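Local coordinates for protein DNA-3-methyladenine glycosidase (Bacillus halodurans, PDB 2H56) that is a largely helical member of the HhH-GPD superfamily of base excision DNA repair proteins, at residues Phe34-Glu38 with Tyr208-Ala212; Gln44-Lys48 with Met156-Leu162; Ile59-Leu64 with Lys107-Ile111. All blocks are in the same frame, centred on the assembly; numbering follows the deposited sequence.

Three contacts trace the fold from one side of the chain's centre to the other. Along the sequence they are nested: contact 1 closes the longest loop, contact 2 lies inside it, and contact 3 inside both. Contact 1 joins helix 31-40 to helix 202-219; contact 2 sets strand 43-46 against the end of helix 148-157; contact 3 links helix 51-61, next after that strand, to helix 105-119. Centres of contacts 1 and 2 lie about 18 Å apart, yet the two touch where Trp210 packs on Phe157 and Met156. Contact 2 is near the chain's centre, about 20 Å from contact 3 between centres; contacts 1 and 3 lie on opposite sides, nearest atoms about 12 Å apart.

Contact 1: residues Phe34-Glu38 with Tyr208-Ala212; sequences FQFIE and YLWKA
Ile37 packs its side chain over one face of the Tyr208 ring, and its branches can be followed outward from CB. With CG2 anti to the backbone N, that methyl reaches the phenol end, Ile37 CG2 lying 3.6 Å from Tyr208 OH. Ile37 CG1 sits over the middle of the Tyr208 ring, 3.6 Å from its centroid and only 5° off the ring normal, a well-centred CH-pi contact. From there Ile37 CD1 carries on across the same ring, to 3.9 Å from Tyr208 CE2. The two side chains cross at about a right angle. The hydroxyl of Tyr208 is hydrogen-bonded to Gly41 O, just past the end of helix 31-40. In this largely helical HhH-GPD family protein the contact thus ties an N-terminal helix to helix 202-219 near the C-terminus; the axes of the two short segments approach to 11.0 Å at 72°, a separation spanned by large side chains. Phe36 supplies the second bridge. Its CG is anti to the backbone N (chi1 178°), and Phe36 CZ arrives 3.6 Å from Ala212 CB. Tyr208 O meets the Phe36 ring at its edge, near the ring plane, while Phe216 packs edge-to-face with the same ring.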
# COMPACT_ATOMS: atom_id res chain seq x y z
N PHE A 34 13.08 -9.26 -15.44
CA PHE A 34 12.49 -10.22 -16.35
C PHE A 34 12.77 -11.67 -15.93
O PHE A 34 11.85 -12.50 -15.95
CB PHE A 34 13.02 -10.00 -17.77
CG PHE A 34 12.52 -11.02 -18.76
CD1 PHE A 34 11.32 -10.84 -19.42
CD2 PHE A 34 13.22 -12.18 -18.99
CE1 PHE A 34 10.86 -11.78 -20.31
CE2 PHE A 34 12.75 -13.13 -19.87
CZ PHE A 34 11.57 -12.92 -20.53
N GLN A 35 14.04 -11.98 -15.65
CA GLN A 35 14.45 -13.32 -15.19
C GLN A 35 13.65 -13.73 -13.93
O GLN A 35 13.22 -14.87 -13.80
CB GLN A 35 15.96 -13.36 -14.91
CG GLN A 35 16.82 -13.44 -16.18
CD GLN A 35 18.32 -13.49 -15.91
OE1 GLN A 35 18.93 -14.55 -15.99
NE2 GLN A 35 18.93 -12.34 -15.61
N PHE A 36 13.42 -12.77 -13.04
CA PHE A 36 12.70 -13.05 -11.81
C PHE A 36 11.22 -13.31 -12.05
O PHE A 36 10.66 -14.27 -11.50
CB PHE A 36 12.82 -11.88 -10.83
CG PHE A 36 12.05 -12.10 -9.57
CD1 PHE A 36 12.33 -13.19 -8.76
CD2 PHE A 36 11.03 -11.24 -9.19
CE1 PHE A 36 11.61 -13.41 -7.60
CE2 PHE A 36 10.31 -11.47 -8.02
CZ PHE A 36 10.61 -12.55 -7.23
N ILE A 37 10.60 -12.45 -12.87
CA ILE A 37 9.17 -12.53 -13.14
C ILE A 37 8.84 -13.82 -13.86
O ILE A 37 7.81 -14.44 -13.56
CB ILE A 37 8.64 -11.31 -13.93
CG1 ILE A 37 8.67 -10.06 -13.07
CG2 ILE A 37 7.22 -11.51 -14.38
CD1 ILE A 37 8.48 -8.79 -13.85
N GLU A 38 9.69 -14.27 -14.77
CA GLU A 38 9.38 -15.53 -15.44
C GLU A 38 9.32 -16.72 -14.44
O GLU A 38 8.49 -17.60 -14.59
CB GLU A 38 10.26 -15.79 -16.69
CG GLU A 38 9.72 -15.05 -18.00
N TYR A 208 6.25 -7.36 -7.28
CA TYR A 208 7.28 -8.40 -7.46
C TYR A 208 8.40 -8.26 -6.44
O TYR A 208 8.95 -9.25 -5.96
CB TYR A 208 7.83 -8.38 -8.88
CG TYR A 208 6.87 -9.01 -9.86
CD1 TYR A 208 6.72 -10.39 -9.91
CD2 TYR A 208 6.11 -8.23 -10.73
CE1 TYR A 208 5.86 -10.98 -10.77
CE2 TYR A 208 5.22 -8.82 -11.62
CZ TYR A 208 5.10 -10.20 -11.63
OH TYR A 208 4.23 -10.81 -12.48
N LEU A 209 8.72 -7.02 -6.09
CA LEU A 209 9.73 -6.81 -5.08
C LEU A 209 9.27 -7.46 -3.79
O LEU A 209 10.04 -8.18 -3.12
CB LEU A 209 10.06 -5.32 -4.91
CG LEU A 209 10.88 -4.67 -6.05
CD1 LEU A 209 11.45 -3.33 -5.66
CD2 LEU A 209 12.03 -5.56 -6.45
N TRP A 210 8.00 -7.23 -3.44
CA TRP A 210 7.44 -7.82 -2.22
C TRP A 210 7.50 -9.33 -2.26
O TRP A 210 7.79 -9.97 -1.25
CB TRP A 210 6.01 -7.36 -1.98
CG TRP A 210 5.95 -6.13 -1.21
CD1 TRP A 210 6.62 -5.86 -0.08
CD2 TRP A 210 5.18 -4.97 -1.51
NE1 TRP A 210 6.34 -4.60 0.35
CE2 TRP A 210 5.46 -4.03 -0.51
CE3 TRP A 210 4.30 -4.62 -2.53
CZ2 TRP A 210 4.87 -2.76 -0.48
CZ3 TRP A 210 3.73 -3.36 -2.52
CH2 TRP A 210 4.00 -2.45 -1.49
N LYS A 211 7.23 -9.89 -3.44
CA LYS A 211 7.27 -11.33 -3.65
C LYS A 211 8.71 -11.82 -3.42
O LYS A 211 8.95 -12.80 -2.68
CB LYS A 211 6.76 -11.66 -5.04
CG LYS A 211 5.87 -12.87 -5.08
CD LYS A 211 5.03 -12.89 -6.36
CE LYS A 211 4.30 -14.21 -6.52
NZ LYS A 211 3.12 -14.33 -5.62
N ALA A 212 9.68 -11.09 -3.98
CA ALA A 212 11.10 -11.39 -3.76
C ALA A 212 11.49 -11.31 -2.29
O ALA A 212 12.24 -12.16 -1.81
CB ALA A 212 11.96 -10.46 -4.59

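Contact 2: residues Gln44-Lys48 with Met156-Leu162; sequences QLPTK and MFSLGRL
Strand 43-46, half of a small two-stranded antiparallel sheet with strand 13-16, runs here into a loop beside the C-terminal end of helix 148-157, and Pro46 and Phe157 meet at that junction. Their side chains lie side by side and point the same way, with Pro46 CG 3.8 Å from Phe157 CD1 and Pro46 CD in the ring plane at its edge. Leu45 uses its two methyls separately. Leu45 CD1 comes to the same ring, 4.0 Å from Phe157 CD1, whereas Leu45 CD2 packs against Leu162 CD2 at 3.5 Å; the anti placement of CG relative to the backbone N (chi1 -173°) carries this fork between the helix end and the loop after it. The backbone gives one hydrogen bond across the contact, Lys48 N to Phe157 O, weak at 3.5 Å though nearly straight at 163°. A CA-H...O contact supplements it, with Phe157 CA 3.6 Å from Pro46 O. Further along, Thr47 CG2 rests 3.6 Å from Ser158 O, just where the chain leaves helical geometry. Backbone bonds from Leu45 to Arg14 and from Leu162 to Thr203 extend the junction to the partner strand and to helix 202-219. Helices 133-141 and 148-157 are consistent with the helix-hairpin-helix of the HhH-GPD fold, and the contact packs the small sheet and its exit loop on the C-terminal end of the second of them.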
# COMPACT_ATOMS: atom_id res chain seq x y z
N GLN A 44 -0.79 -10.04 -7.84
CA GLN A 44 -2.13 -9.54 -7.65
C GLN A 44 -2.15 -8.26 -6.83
O GLN A 44 -1.21 -7.93 -6.11
CB GLN A 44 -2.99 -10.61 -7.02
CG GLN A 44 -2.42 -11.27 -5.79
CD GLN A 44 -3.42 -12.27 -5.17
OE1 GLN A 44 -4.19 -11.94 -4.26
NE2 GLN A 44 -3.43 -13.50 -5.69
N LEU A 45 -3.24 -7.52 -7.00
CA LEU A 45 -3.41 -6.22 -6.40
C LEU A 45 -4.79 -6.12 -5.85
O LEU A 45 -5.74 -5.91 -6.59
CB LEU A 45 -3.23 -5.14 -7.47
CG LEU A 45 -3.20 -3.69 -7.00
CD1 LEU A 45 -2.16 -3.48 -5.92
CD2 LEU A 45 -2.90 -2.84 -8.21
N PRO A 46 -4.94 -6.29 -4.53
CA PRO A 46 -6.27 -6.10 -3.95
C PRO A 46 -6.69 -4.64 -4.00
O PRO A 46 -5.88 -3.75 -3.78
CB PRO A 46 -6.10 -6.57 -2.51
CG PRO A 46 -4.63 -6.53 -2.24
CD PRO A 46 -3.92 -6.69 -3.53
N THR A 47 -7.94 -4.41 -4.38
CA THR A 47 -8.50 -3.07 -4.40
C THR A 47 -9.71 -3.01 -3.51
O THR A 47 -10.74 -3.67 -3.78
CB THR A 47 -8.93 -2.63 -5.80
OG1 THR A 47 -7.80 -2.72 -6.69
CG2 THR A 47 -9.53 -1.16 -5.76
N LYS A 48 -9.58 -2.21 -2.46
CA LYS A 48 -10.70 -1.94 -1.57
C LYS A 48 -11.71 -1.05 -2.29
O LYS A 48 -11.38 0.03 -2.76
CB LYS A 48 -10.20 -1.26 -0.30
CG LYS A 48 -9.23 -2.13 0.55
CD LYS A 48 -9.80 -2.43 1.97
CE LYS A 48 -8.73 -2.85 3.00
NZ LYS A 48 -9.34 -3.21 4.31
N MSE A 156 -2.00 2.47 -3.52
CA MSE A 156 -1.78 1.27 -4.31
C MSE A 156 -2.96 0.35 -4.06
O MSE A 156 -3.69 0.02 -4.97
CB MSE A 156 -0.47 0.56 -3.95
CG MSE A 156 0.82 1.26 -4.42
SE MSE A 156 2.29 0.17 -3.75
CE MSE A 156 4.04 1.04 -4.29
N PHE A 157 -3.14 0.00 -2.80
CA PHE A 157 -3.99 -1.07 -2.36
C PHE A 157 -5.42 -0.62 -2.13
O PHE A 157 -6.27 -1.41 -1.72
CB PHE A 157 -3.43 -1.65 -1.06
CG PHE A 157 -2.18 -2.39 -1.25
CD1 PHE A 157 -2.19 -3.58 -1.95
CD2 PHE A 157 -0.99 -1.91 -0.79
CE1 PHE A 157 -1.02 -4.30 -2.17
CE2 PHE A 157 0.19 -2.61 -0.99
CZ PHE A 157 0.18 -3.82 -1.69
N SER A 158 -5.71 0.64 -2.39
CA SER A 158 -7.06 1.11 -2.20
C SER A 158 -7.55 1.95 -3.35
O SER A 158 -8.66 1.73 -3.76
CB SER A 158 -7.17 1.83 -0.86
OG SER A 158 -7.98 2.97 -1.00
N LEU A 159 -6.77 2.89 -3.88
CA LEU A 159 -7.10 3.53 -5.17
C LEU A 159 -6.61 2.78 -6.43
O LEU A 159 -6.81 3.27 -7.55
CB LEU A 159 -6.48 4.92 -5.28
CG LEU A 159 -6.97 6.01 -4.35
CD1 LEU A 159 -6.46 5.72 -2.97
CD2 LEU A 159 -6.44 7.35 -4.87
N GLY A 160 -5.94 1.63 -6.26
CA GLY A 160 -5.46 0.83 -7.40
C GLY A 160 -4.58 1.56 -8.42
O GLY A 160 -4.59 1.22 -9.63
N ARG A 161 -3.80 2.54 -7.93
CA ARG A 161 -2.92 3.35 -8.79
C ARG A 161 -1.63 2.62 -9.07
O ARG A 161 -0.98 2.16 -8.18
CB ARG A 161 -2.62 4.67 -8.10
CG ARG A 161 -3.76 5.63 -8.12
CD ARG A 161 -3.90 6.27 -9.49
NE ARG A 161 -2.72 7.07 -9.79
CZ ARG A 161 -2.59 8.37 -9.53
NH1 ARG A 161 -3.59 9.08 -9.02
NH2 ARG A 161 -1.45 8.98 -9.83
N LEU A 162 -1.25 2.51 -10.33
CA LEU A 162 -0.11 1.66 -10.70
C LEU A 162 1.24 2.41 -10.77
O LEU A 162 2.28 1.80 -11.03
CB LEU A 162 -0.42 0.95 -12.03
CG LEU A 162 -1.67 0.06 -12.00
CD1 LEU A 162 -1.80 -0.73 -13.25
CD2 LEU A 162 -1.62 -0.91 -10.80

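Contact 3: residues Ile59-Leu64 with Lys107-Ile111; sequences IVEQQL and KIEYI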
# COMPACT_ATOMS: atom_id res chain seq x y z
N ILE A 59 -5.84 3.53 9.48
CA ILE A 59 -5.51 4.11 10.79
C ILE A 59 -5.66 3.07 11.92
O ILE A 59 -4.79 2.97 12.78
CB ILE A 59 -6.35 5.37 11.05
CG1 ILE A 59 -5.84 6.50 10.14
CG2 ILE A 59 -6.30 5.78 12.50
CD1 ILE A 59 -6.93 7.38 9.65
N VAL A 60 -6.71 2.24 11.88
CA VAL A 60 -6.92 1.26 12.93
C VAL A 60 -5.80 0.24 12.98
O VAL A 60 -5.42 -0.21 14.05
CB VAL A 60 -8.29 0.59 12.83
CG1 VAL A 60 -8.41 -0.59 13.81
CG2 VAL A 60 -9.34 1.63 13.14
N GLU A 61 -5.23 -0.05 11.83
CA GLU A 61 -4.15 -1.04 11.74
C GLU A 61 -2.83 -0.60 12.35
O GLU A 61 -2.07 -1.43 12.83
CB GLU A 61 -3.90 -1.45 10.28
CG GLU A 61 -5.00 -2.32 9.71
CD GLU A 61 -5.03 -2.35 8.19
OE1 GLU A 61 -3.99 -2.03 7.55
OE2 GLU A 61 -6.11 -2.72 7.65
N GLN A 62 -2.51 0.68 12.32
CA GLN A 62 -1.19 1.10 12.82
C GLN A 62 -0.79 0.44 14.14
O GLN A 62 -1.56 0.48 15.11
CB GLN A 62 -1.14 2.61 13.02
CG GLN A 62 -1.27 3.43 11.72
CD GLN A 62 -1.62 4.87 12.00
OE1 GLN A 62 -2.02 5.22 13.12
NE2 GLN A 62 -1.47 5.72 10.99
N GLN A 63 0.42 -0.14 14.16
CA GLN A 63 1.09 -0.69 15.34
C GLN A 63 0.42 -1.97 15.85
O GLN A 63 0.75 -2.47 16.91
CB GLN A 63 1.20 0.33 16.49
CG GLN A 63 1.81 1.71 16.17
CD GLN A 63 1.98 2.65 17.44
OE1 GLN A 63 1.93 2.20 18.60
NE2 GLN A 63 2.17 3.94 17.20
N LEU A 64 -0.50 -2.55 15.09
CA LEU A 64 -1.18 -3.73 15.57
C LEU A 64 -1.08 -4.87 14.57
O LEU A 64 -0.98 -4.63 13.39
CB LEU A 64 -2.66 -3.40 15.82
CG LEU A 64 -2.94 -2.34 16.88
CD1 LEU A 64 -4.45 -2.17 17.10
CD2 LEU A 64 -2.19 -2.69 18.16
N LYS A 107 -5.45 7.49 17.52
CA LYS A 107 -6.14 7.03 16.33
C LYS A 107 -7.52 7.71 16.16
O LYS A 107 -7.97 7.98 15.06
CB LYS A 107 -6.27 5.51 16.35
CG LYS A 107 -4.95 4.78 16.13
CD LYS A 107 -5.12 3.27 16.37
CE LYS A 107 -3.91 2.46 15.91
NZ LYS A 107 -4.07 1.03 16.25
N ILE A 108 -8.18 8.04 17.27
CA ILE A 108 -9.44 8.75 17.19
C ILE A 108 -9.27 10.13 16.58
O ILE A 108 -10.06 10.51 15.72
CB ILE A 108 -10.12 8.85 18.54
CG1 ILE A 108 -10.63 7.45 18.93
CG2 ILE A 108 -11.26 9.86 18.46
CD1 ILE A 108 -10.92 7.28 20.38
N GLU A 109 -8.23 10.86 16.98
CA GLU A 109 -7.93 12.14 16.37
C GLU A 109 -7.68 11.97 14.85
O GLU A 109 -8.19 12.76 14.04
CB GLU A 109 -6.75 12.80 17.07
CG GLU A 109 -6.26 14.13 16.40
CD GLU A 109 -5.09 14.86 17.16
OE1 GLU A 109 -4.59 14.34 18.20
OE2 GLU A 109 -4.68 15.97 16.70
N TYR A 110 -6.93 10.95 14.45
CA TYR A 110 -6.68 10.77 13.03
C TYR A 110 -7.97 10.48 12.27
O TYR A 110 -8.20 11.03 11.21
CB TYR A 110 -5.67 9.65 12.76
CG TYR A 110 -4.36 9.75 13.52
CD1 TYR A 110 -3.83 10.98 13.92
CD2 TYR A 110 -3.65 8.58 13.83
CE1 TYR A 110 -2.62 11.05 14.61
CE2 TYR A 110 -2.44 8.64 14.53
CZ TYR A 110 -1.94 9.86 14.92
OH TYR A 110 -0.76 9.87 15.62
N ILE A 111 -8.80 9.60 12.81
CA ILE A 111 -10.06 9.25 12.15
C ILE A 111 -10.97 10.49 12.01
O ILE A 111 -11.53 10.77 10.93
CB ILE A 111 -10.79 8.11 12.92
CG1 ILE A 111 -10.02 6.80 12.73
CG2 ILE A 111 -12.26 7.95 12.43
CD1 ILE A 111 -10.20 5.77 13.84
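Lys107 extends its side chain along the end of helix 51-61 and delivers NZ to two backbone carbonyls, Val60 O at 2.9 Å and Gln62 O at 2.8 Å. The two acceptors are used differently. Gln62 O takes the donor in its carbonyl plane, at a C=O...N angle of 151°; Val60 O takes it from above the plane, 44° out. Fully extended beyond CG, the lysine has the length to bring its amine from helix 105-119 to carbonyls where helix 51-61 gives way to a turn. That turn is type II, from Glu61 to Leu64, and closes with Leu64 N bonded to Glu61 O. Ile59 O, beside the lysine chain, accepts from Gln62 N, and Lys107 N has its own acceptor in Ser104 OG.

The apolar part lies nearer the lysine's root. Ile59 slides past Lys107 in the opposite direction, and Ile59 CG2 meets both Tyr110 CB and Ile111 CG1, each at 3.9 Å. Gln62 OE1 comes to the edge of the Tyr110 ring, 3.7 Å from Tyr110 CE2, with amide and ring planes 76° apart; Gln62 NE2 is weakly bonded to Gly145 O, in the turn between helices 133-141 and 148-157, probably the hairpin of the HhH-GPD helix-hairpin-helix. One amine, its charge probably complemented by the helix-end dipole, thus satisfies a carbonyl of the last helical turn, Val60 O, and one in the turn that follows, Gln62 O, tying both to helix 105-119.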